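Local atomic coordinates of maleylacetate reductase (Agrobacterium tumefaciens, PDB entry 3HL0), a protein that catalyses the NADH-dependent reduction of maleylacetate to 3-oxoadipate and belongs to the iron-containing alcohol dehydrogenase family. Residues L205-R209 with F296-G301. Numbering follows the deposited sequence.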
# COMPACT_ATOMS: atom_id res chain seq x y z
N LEU A 205 16.20 -11.97 -8.45
CA LEU A 205 14.74 -11.89 -8.21
C LEU A 205 14.00 -13.23 -8.39
O LEU A 205 13.15 -13.49 -7.56
CB LEU A 205 14.11 -10.79 -9.09
CG LEU A 205 14.57 -9.39 -8.65
CD1 LEU A 205 14.15 -8.34 -9.71
CD2 LEU A 205 14.05 -8.98 -7.25
N PRO A 206 14.33 -14.06 -9.41
CA PRO A 206 13.63 -15.37 -9.52
C PRO A 206 13.89 -16.27 -8.32
O PRO A 206 12.98 -17.05 -7.92
CB PRO A 206 14.23 -15.99 -10.78
CG PRO A 206 14.64 -14.77 -11.61
CD PRO A 206 15.22 -13.85 -10.56
N VAL A 207 15.09 -16.18 -7.75
CA VAL A 207 15.43 -16.93 -6.52
C VAL A 207 14.71 -16.42 -5.31
O VAL A 207 14.13 -17.21 -4.52
CB VAL A 207 16.95 -16.97 -6.28
CG1 VAL A 207 17.28 -17.82 -5.00
CG2 VAL A 207 17.62 -17.59 -7.51
N VAL A 208 14.68 -15.10 -5.14
CA VAL A 208 13.91 -14.47 -4.07
C VAL A 208 12.41 -14.87 -4.12
O VAL A 208 11.80 -15.09 -3.06
CB VAL A 208 14.09 -12.90 -4.09
CG1 VAL A 208 13.10 -12.24 -3.14
CG2 VAL A 208 15.53 -12.59 -3.69
N ARG A 209 11.86 -14.99 -5.32
CA ARG A 209 10.42 -15.30 -5.47
C ARG A 209 10.13 -16.66 -4.82
O ARG A 209 9.15 -16.79 -4.06
CB ARG A 209 10.01 -15.31 -6.92
CG ARG A 209 8.51 -15.40 -7.06
CD ARG A 209 8.12 -15.72 -8.48
NE ARG A 209 6.68 -15.87 -8.50
CZ ARG A 209 5.95 -16.16 -9.58
NH1 ARG A 209 6.52 -16.34 -10.76
NH2 ARG A 209 4.62 -16.26 -9.48
N PHE A 296 10.74 -11.73 -18.65
CA PHE A 296 11.34 -11.83 -17.32
C PHE A 296 10.33 -11.45 -16.23
O PHE A 296 10.23 -12.13 -15.21
CB PHE A 296 12.59 -10.93 -17.27
CG PHE A 296 13.22 -10.87 -15.91
CD1 PHE A 296 13.93 -11.96 -15.37
CD2 PHE A 296 13.09 -9.73 -15.13
CE1 PHE A 296 14.49 -11.90 -14.10
CE2 PHE A 296 13.64 -9.67 -13.85
CZ PHE A 296 14.35 -10.73 -13.33
N ALA A 297 9.57 -10.38 -16.45
CA ALA A 297 8.56 -9.94 -15.49
C ALA A 297 7.52 -11.04 -15.29
O ALA A 297 7.03 -11.23 -14.18
CB ALA A 297 7.89 -8.64 -15.99
N ALA A 298 7.21 -11.77 -16.36
CA ALA A 298 6.23 -12.85 -16.26
C ALA A 298 6.80 -13.98 -15.40
O ALA A 298 6.04 -14.55 -14.62
CB ALA A 298 5.82 -13.36 -17.66
N ARG A 299 8.11 -14.28 -15.51
CA ARG A 299 8.76 -15.28 -14.62
C ARG A 299 8.61 -14.86 -13.16
O ARG A 299 8.62 -15.70 -12.26
CB ARG A 299 10.25 -15.50 -14.96
CG ARG A 299 10.58 -16.14 -16.33
CD ARG A 299 12.12 -16.16 -16.55
NE ARG A 299 12.80 -16.84 -15.43
CZ ARG A 299 14.02 -16.59 -15.00
NH1 ARG A 299 14.78 -15.62 -15.54
NH2 ARG A 299 14.50 -17.30 -13.99
N LEU A 300 8.53 -13.56 -12.88
CA LEU A 300 8.45 -13.10 -11.50
C LEU A 300 7.02 -13.02 -11.00
O LEU A 300 6.77 -12.78 -9.82
CB LEU A 300 9.08 -11.70 -11.34
CG LEU A 300 10.50 -11.51 -11.85
CD1 LEU A 300 10.90 -10.09 -11.51
CD2 LEU A 300 11.48 -12.54 -11.21
N GLY A 301 6.07 -13.17 -11.93
CA GLY A 301 4.65 -12.97 -11.62
C GLY A 301 4.23 -11.53 -11.35
O GLY A 301 3.26 -11.27 -10.64
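Arg209 reaches across to the C-terminal end of helix 289-300 and donates from NH1 to the backbone O of Arg299, 2.7 Å away. The bond is short but bent: the N-H...O angle is 133°, and NH1 lies above the carbonyl plane, not on a lone pair. Placing the group there takes the full length of the side chain, with CG anti to the backbone N (chi1 -171°) and every later torsion close to 180°. Leu300 O and Gly301 N then lie over one face of the guanidinium. Neither bonds to it: Arg209 NE to Leu300 O has a poor angle, and Arg209 NH1 and Gly301 N are both donors. Gly301, with positive phi, closes this helix in a Schellman motif, its N bonded to Ala298 O at 3.0 Å.

Closer to the core, Pro206 begins a kinked turn of helix 188-210, since its N has no bond to the preceding turn. Leu300 CD2 packs 3.7 Å from Pro206 N and also against Leu205 CB. The two rings of Pro206 and Phe296 cross at about a right angle, Pro206 CG lying 3.8 Å from Phe296 CE1. The Arg299 chain is bent at chi3, which folds its guanidinium back so that Pro206 CG lies over one face, 3.5 Å from Arg299 NH2, while Arg299 NH1 sits at the edge of the Phe296 ring, in plane.

Helix 163-180 touches both segments, through Met167 on Arg209 and Leu300 and Met174 on Phe296. The two segment axes run nearly parallel (16°) within the helical C-terminal part of the protein. The chemistry is thus divided between a largely buried apolar seam and an exposed polar margin, where one arginine gives a helix-end carbonyl a short but bent hydrogen bond and its positive charge probably interacts favourably with the C-terminal end of the helix dipole.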